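Local coordinates for replicase polyprotein 1a (Avian infectious bronchitis virus, PDB 3LD1) that is part of nsp2, a coronavirus non-structural protein whose precise function is not established, released from a polyprotein that also contains proteinases, at residues 11-16 with 136-141; 106-109 with 114-117; 121-126 with 147-152. The protein carries 3 engineered substitutions. All coordinates share one frame; numbering follows the deposited sequence.

Contact 1: 11-16 with 136-141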
# COMPACT_ATOMS: atom_id res chain seq x y z
N ILE A 11 -25.94 -18.50 0.08
CA ILE A 11 -26.73 -17.27 0.02
C ILE A 11 -26.11 -16.19 -0.92
O ILE A 11 -24.87 -16.05 -0.97
CB ILE A 11 -26.98 -16.70 1.38
CG1 ILE A 11 -25.66 -16.57 2.15
CG2 ILE A 11 -28.04 -17.59 2.16
CD1 ILE A 11 -25.87 -15.74 3.38
N PRO A 12 -26.95 -15.45 -1.68
CA PRO A 12 -26.37 -14.45 -2.63
C PRO A 12 -25.62 -13.37 -1.92
O PRO A 12 -25.81 -13.19 -0.71
CB PRO A 12 -27.56 -13.89 -3.44
CG PRO A 12 -28.84 -14.50 -2.86
CD PRO A 12 -28.42 -15.55 -1.75
N GLU A 13 -24.71 -12.70 -2.64
CA GLU A 13 -23.81 -11.69 -2.05
C GLU A 13 -24.63 -10.64 -1.30
O GLU A 13 -24.21 -10.09 -0.27
CB GLU A 13 -23.05 -10.90 -3.12
CG GLU A 13 -21.95 -11.53 -3.93
CD GLU A 13 -22.47 -12.58 -4.91
OE1 GLU A 13 -23.71 -12.79 -5.11
OE2 GLU A 13 -21.61 -13.25 -5.48
N GLN A 14 -25.77 -10.26 -1.84
CA GLN A 14 -26.44 -9.12 -1.21
C GLN A 14 -27.01 -9.50 0.12
O GLN A 14 -27.28 -8.64 0.94
CB GLN A 14 -27.59 -8.62 -2.06
CG GLN A 14 -28.56 -9.71 -2.35
CD GLN A 14 -29.20 -9.51 -3.69
OE1 GLN A 14 -29.37 -10.49 -4.50
NE2 GLN A 14 -29.55 -8.23 -3.97
N LEU A 15 -27.19 -10.79 0.33
CA LEU A 15 -28.02 -11.27 1.42
C LEU A 15 -26.96 -11.50 2.44
O LEU A 15 -27.07 -11.06 3.62
CB LEU A 15 -28.71 -12.58 1.06
CG LEU A 15 -29.44 -13.21 2.26
CD1 LEU A 15 -30.61 -12.29 2.72
CD2 LEU A 15 -29.98 -14.63 1.98
N CYS A 16 -25.89 -12.10 1.96
CA CYS A 16 -24.75 -12.24 2.77
C CYS A 16 -24.32 -10.89 3.40
O CYS A 16 -24.01 -10.80 4.59
CB CYS A 16 -23.58 -12.83 1.99
SG CYS A 16 -22.47 -13.25 3.36
N VAL A 136 -16.13 -3.35 1.97
CA VAL A 136 -15.80 -4.78 2.00
C VAL A 136 -17.01 -5.63 1.70
O VAL A 136 -16.97 -6.84 1.88
CB VAL A 136 -15.09 -5.25 3.36
CG1 VAL A 136 -13.70 -4.68 3.44
CG2 VAL A 136 -15.86 -4.78 4.56
N ALA A 137 -18.08 -5.00 1.22
CA ALA A 137 -19.26 -5.73 0.86
C ALA A 137 -18.92 -6.83 -0.13
O ALA A 137 -18.06 -6.61 -0.93
CB ALA A 137 -20.27 -4.78 0.28
N ALA A 138 -19.53 -8.01 -0.05
CA ALA A 138 -19.55 -8.99 -1.18
C ALA A 138 -20.16 -8.45 -2.50
O ALA A 138 -19.74 -8.87 -3.59
CB ALA A 138 -20.26 -10.32 -0.77
N LYS A 139 -21.20 -7.64 -2.46
CA LYS A 139 -21.80 -7.31 -3.74
C LYS A 139 -20.91 -6.37 -4.50
O LYS A 139 -20.58 -5.21 -4.09
CB LYS A 139 -23.25 -6.79 -3.70
CG LYS A 139 -24.09 -7.30 -4.95
CD LYS A 139 -25.24 -6.43 -5.32
CE LYS A 139 -26.09 -6.99 -6.49
NZ LYS A 139 -25.96 -8.52 -6.46
N ILE A 140 -20.50 -6.89 -5.63
CA ILE A 140 -19.42 -6.26 -6.32
C ILE A 140 -19.75 -4.80 -6.60
O ILE A 140 -18.96 -3.86 -6.32
CB ILE A 140 -19.19 -7.02 -7.58
CG1 ILE A 140 -18.51 -8.35 -7.24
CG2 ILE A 140 -18.40 -6.21 -8.55
CD1 ILE A 140 -18.63 -9.39 -8.35
N GLN A 141 -20.93 -4.59 -7.12
CA GLN A 141 -21.37 -3.31 -7.54
C GLN A 141 -21.36 -2.31 -6.41
O GLN A 141 -21.19 -1.12 -6.65
CB GLN A 141 -22.79 -3.53 -8.13
CG GLN A 141 -23.66 -2.32 -8.50
CD GLN A 141 -25.19 -2.71 -8.56
OE1 GLN A 141 -25.95 -2.16 -9.35
NE2 GLN A 141 -25.62 -3.68 -7.74
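E13 rests on A138 and K139 with the aliphatic base of its side chain, an example of an acidic residue that packs through its carbons. CB comes first, 3.7 Å from A138 CB and 3.8 Å from K139 N. CG lies beside the backbone N (chi1 -72°) and meets A138 O at 3.5 Å. Beyond it the chain bends at chi2, 70°, and the carboxylate folds back over its own backbone, with E13 OE1 2.7 Å from E13 N. With the chain bent this way, E13 OE1 and K139 NZ remain 5.0 Å apart, a distance at which the opposite charges may attract weakly without forming a salt bridge. K139 extends past E13 CB instead and brings NZ to 4.4 Å from Q14 NE2, a loose approach.

P12 and K139 each occupy the N-cap position of a helix, so the contact brings together the starts of helices 13-20 and 140-162. D17, one turn further along helix 13-20, accepts hydrogen bonds from A138 N and K139 N. Helix 30-46 joins through R37, which touches C16 and A138, while L102 of helix 93-103 packs on both Q14 and K139.

Contact 2: 106-109 with 114-117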
# COMPACT_ATOMS: atom_id res chain seq x y z
N CYS A 106 -29.90 1.20 -9.70
CA CYS A 106 -30.40 1.33 -10.99
C CYS A 106 -30.16 2.79 -11.43
O CYS A 106 -30.11 3.07 -12.62
CB CYS A 106 -31.86 0.90 -10.97
SG CYS A 106 -32.93 1.99 -9.94
N GLN A 107 -29.90 3.72 -10.49
CA GLN A 107 -29.49 5.05 -10.91
C GLN A 107 -28.05 5.28 -10.80
O GLN A 107 -27.46 5.72 -11.76
CB GLN A 107 -30.17 6.19 -10.16
CG GLN A 107 -31.66 6.11 -10.22
CD GLN A 107 -32.30 6.63 -8.91
OE1 GLN A 107 -31.64 7.21 -8.03
NE2 GLN A 107 -33.59 6.42 -8.79
N TRP A 108 -27.43 5.02 -9.65
CA TRP A 108 -26.05 5.49 -9.48
C TRP A 108 -24.97 4.62 -10.15
O TRP A 108 -23.82 5.04 -10.33
CB TRP A 108 -25.75 5.76 -8.01
CG TRP A 108 -26.04 4.60 -7.07
CD1 TRP A 108 -27.13 4.47 -6.23
CD2 TRP A 108 -25.24 3.41 -6.86
NE1 TRP A 108 -27.07 3.29 -5.55
CE2 TRP A 108 -25.92 2.62 -5.89
CE3 TRP A 108 -24.04 2.92 -7.41
CZ2 TRP A 108 -25.42 1.34 -5.43
CZ3 TRP A 108 -23.52 1.64 -6.97
CH2 TRP A 108 -24.19 0.90 -5.95
N SER A 109 -25.34 3.43 -10.57
CA SER A 109 -24.42 2.58 -11.28
C SER A 109 -24.44 2.64 -12.79
O SER A 109 -23.72 1.87 -13.43
CB SER A 109 -24.53 1.13 -10.82
OG SER A 109 -25.72 0.52 -11.24
N THR A 114 -21.77 8.44 -12.65
CA THR A 114 -22.75 8.28 -11.60
C THR A 114 -22.12 7.56 -10.41
O THR A 114 -22.35 7.92 -9.21
CB THR A 114 -24.08 7.62 -12.09
OG1 THR A 114 -23.84 6.35 -12.80
CG2 THR A 114 -24.87 8.68 -13.03
N LEU A 115 -21.29 6.58 -10.76
CA LEU A 115 -20.58 5.81 -9.77
C LEU A 115 -19.71 6.75 -8.93
O LEU A 115 -19.72 6.64 -7.71
CB LEU A 115 -19.70 4.81 -10.45
CG LEU A 115 -20.06 3.40 -10.76
CD1 LEU A 115 -21.41 3.15 -10.51
CD2 LEU A 115 -19.66 2.98 -12.23
N ASP A 116 -18.98 7.66 -9.58
CA ASP A 116 -18.13 8.61 -8.83
C ASP A 116 -18.91 9.57 -7.93
O ASP A 116 -18.45 9.89 -6.81
CB ASP A 116 -17.24 9.44 -9.75
CG ASP A 116 -16.02 8.68 -10.20
OD1 ASP A 116 -15.77 7.53 -9.71
OD2 ASP A 116 -15.33 9.25 -11.08
N ALA A 117 -20.05 10.00 -8.42
CA ALA A 117 -20.88 10.93 -7.68
C ALA A 117 -21.56 10.21 -6.48
O ALA A 117 -21.57 10.70 -5.37
CB ALA A 117 -21.91 11.65 -8.60
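T114 reaches back to W108 with its hydroxyl, and L115 sets its side chain crosswise to the indole of the same tryptophan, so that two successive residues treat one partner in different ways. The polar half is compact. T114 OG1 stands between its own backbone N and carbonyl carbon (chi1 53°), which turns it toward the end of helix 105-108, where it lies 2.8 Å from W108 O at hydrogen-bonding distance. The same hydroxyl oxygen is hydrogen-bonded to T111 N. W108 O is also 3.0 Å from L115 N, but the angle is too poor for a bond.

The apolar half is a right-angle crossing. L115 CD1 approaches the edge of the indole, near the ring plane, at 4.1 Å from W108 CE3, and the branch also meets S109 CB at 3.7 Å. The exact placing of this methyl is doubtful, since the model sets it too close to the S109 backbone; the general direction of approach is the safer reading. The pyrrole NH of the indole, on the side away from CE3, is held by a hydrogen bond from NE1 to L101 O of the preceding helix, 93-103, and Q141 and M145 of helix 140-162 pack against the ring. S109 turns its hydroxyl away from L115, to A105 O, with Q141 OE1 a probable second partner.

What results is a tight helix-turn-helix link, in the purely topological sense: helix 105-108 ends, and helix 112-121 starts within a few residues. The bond from T111 N to T114 OG1, at the beginning of the second helix, is the kind that supplies one half of a capping box, while W108 and L115 seat the turn on helix 140-162.

Contact 3: 121-126 with 147-152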
# COMPACT_ATOMS: atom_id res chain seq x y z
N THR A 121 -20.18 11.37 -2.42
CA THR A 121 -21.29 11.88 -1.63
C THR A 121 -21.75 10.90 -0.53
O THR A 121 -22.51 11.24 0.38
CB THR A 121 -22.37 12.07 -2.68
OG1 THR A 121 -22.38 13.46 -3.02
CG2 THR A 121 -23.67 11.61 -2.25
N LEU A 122 -21.29 9.69 -0.64
CA LEU A 122 -21.63 8.62 0.23
C LEU A 122 -21.74 8.91 1.76
O LEU A 122 -22.64 8.42 2.45
CB LEU A 122 -20.63 7.50 -0.04
CG LEU A 122 -21.12 6.19 0.46
CD1 LEU A 122 -22.29 5.84 -0.37
CD2 LEU A 122 -20.01 5.15 0.33
N ASP A 123 -20.84 9.69 2.29
CA ASP A 123 -20.90 10.01 3.74
C ASP A 123 -22.16 10.89 4.12
O ASP A 123 -22.50 11.03 5.29
CB ASP A 123 -19.59 10.71 4.16
CG ASP A 123 -19.32 11.91 3.32
OD1 ASP A 123 -19.46 11.81 2.08
OD2 ASP A 123 -19.05 12.97 3.88
N GLU A 124 -22.81 11.49 3.13
CA GLU A 124 -24.10 12.12 3.34
C GLU A 124 -25.11 11.11 3.84
O GLU A 124 -26.10 11.48 4.38
CB GLU A 124 -24.64 12.74 2.06
CG GLU A 124 -23.94 13.98 1.56
CD GLU A 124 -24.66 14.54 0.30
OE1 GLU A 124 -25.52 13.80 -0.28
OE2 GLU A 124 -24.34 15.72 -0.11
N ILE A 125 -24.91 9.82 3.67
CA ILE A 125 -25.90 8.89 4.21
C ILE A 125 -25.27 7.88 5.18
O ILE A 125 -25.96 7.40 6.06
CB ILE A 125 -26.73 8.21 3.07
CG1 ILE A 125 -27.58 9.24 2.29
CG2 ILE A 125 -27.55 6.99 3.56
CD1 ILE A 125 -28.89 9.73 3.00
N PHE A 126 -23.97 7.61 5.06
CA PHE A 126 -23.25 6.69 5.93
C PHE A 126 -22.13 7.28 6.75
O PHE A 126 -21.41 8.18 6.31
CB PHE A 126 -22.65 5.62 5.07
CG PHE A 126 -23.67 4.76 4.37
CD1 PHE A 126 -24.18 5.12 3.10
CD2 PHE A 126 -24.11 3.56 4.95
CE1 PHE A 126 -25.14 4.27 2.40
CE2 PHE A 126 -25.07 2.73 4.28
CZ PHE A 126 -25.60 3.09 3.01
N MET A 147 -15.27 1.75 -2.85
CA MET A 147 -13.82 1.81 -2.88
C MET A 147 -13.29 3.00 -3.64
O MET A 147 -12.16 3.42 -3.42
CB MET A 147 -13.20 0.53 -3.43
CG MET A 147 -13.29 -0.68 -2.50
SD MET A 147 -12.42 -2.12 -3.20
CE MET A 147 -13.66 -3.03 -4.04
N ARG A 148 -14.11 3.57 -4.52
CA ARG A 148 -13.63 4.68 -5.28
C ARG A 148 -13.06 5.72 -4.34
O ARG A 148 -12.22 6.46 -4.77
CB ARG A 148 -14.72 5.25 -6.25
CG ARG A 148 -15.02 4.22 -7.36
CD ARG A 148 -16.21 4.61 -8.22
NE ARG A 148 -15.72 5.01 -9.53
CZ ARG A 148 -15.54 4.16 -10.51
NH1 ARG A 148 -15.88 2.88 -10.35
NH2 ARG A 148 -15.07 4.60 -11.65
N ARG A 149 -13.47 5.75 -3.07
CA ARG A 149 -13.13 6.87 -2.17
C ARG A 149 -11.73 6.73 -1.68
O ARG A 149 -11.14 7.71 -1.20
CB ARG A 149 -13.98 6.91 -0.90
CG ARG A 149 -15.46 7.05 -1.05
CD ARG A 149 -16.09 7.16 0.41
NE ARG A 149 -16.96 8.33 0.43
CZ ARG A 149 -16.85 9.39 1.22
NH1 ARG A 149 -15.94 9.47 2.19
NH2 ARG A 149 -17.71 10.38 1.07
N LEU A 150 -11.26 5.49 -1.70
CA LEU A 150 -9.95 5.12 -1.16
C LEU A 150 -8.76 5.57 -2.03
O LEU A 150 -7.65 5.74 -1.50
CB LEU A 150 -9.86 3.64 -0.93
CG LEU A 150 -10.86 3.08 0.07
CD1 LEU A 150 -10.81 1.58 0.14
CD2 LEU A 150 -10.70 3.68 1.41
N VAL A 151 -9.02 5.82 -3.32
CA VAL A 151 -8.01 6.28 -4.26
C VAL A 151 -7.50 7.62 -3.76
O VAL A 151 -6.34 7.76 -3.41
CB VAL A 151 -8.62 6.38 -5.64
CG1 VAL A 151 -7.58 6.88 -6.62
CG2 VAL A 151 -9.18 4.98 -6.08
N GLY A 152 -8.40 8.56 -3.62
CA GLY A 152 -8.13 9.83 -2.96
C GLY A 152 -7.33 9.68 -1.67
O GLY A 152 -6.34 10.38 -1.50
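L122 and R149 are the nearest pair of backbones here, yet their CA atoms are 9.0 Å apart: the gap between a short 3-10 turn, 122-124, and helix 140-162 is bridged by one long arginine. The turn belongs to the connection between helices 112-121 and 128-134, so this is helix-to-linker packing within an all-helical part of the chain. It is held by backbone bonds: T121 O, just before it, accepts from E124 N, and L122 O from both I125 N and F126 N.

R149 crosses the gap with an extended start (chi2 -177°) and a bend at chi3, 129°. On the way its NE passes 3.8 Å from L122 CB, which approaches the guanidinium obliquely. R149 NE itself is hydrogen-bonded to A119 O on helix 112-121. This second partner probably fixes the rotation of the flat group and presents NH2 to the turn. D123 answers with a salt bridge that is short in the model, OD1 to R149 NH2 at 2.5 Å. The oxygen arrives at the guanidinium edge, near its plane, but the carboxylate is turned 57° from that plane and the two side chains cross at about a right angle.

A two-pronged, coplanar pairing is therefore absent: the other carboxylate oxygen, D123 OD2, stays 4.0 Å from R149 NH2, and the charge pair rests on a single oxygen.

Overall arrangement
Followed from the N terminus, the chain opens contact 1 at 11-16, just after strand 4-8, and closes it only at 136-141, 120 residues later. Contact 2 falls wholly within that span, where 106-109 and 114-117 close a short connection of four residues, two of them already helical. Contact 3 opens next, at 121-126, but closes beyond contact 1, at 147-152, so these two cross. Helix 140-162 is the common element: it carries the later ends of contacts 1 and 3. It also touches contact 2, through a probable hydrogen bond of Q141 with S109, packing on W108 and the R148–D116 salt bridge. Helix 13-20, helices 105-108 and 112-121, the 121-126 connection and helix 140-162 are thus tied together.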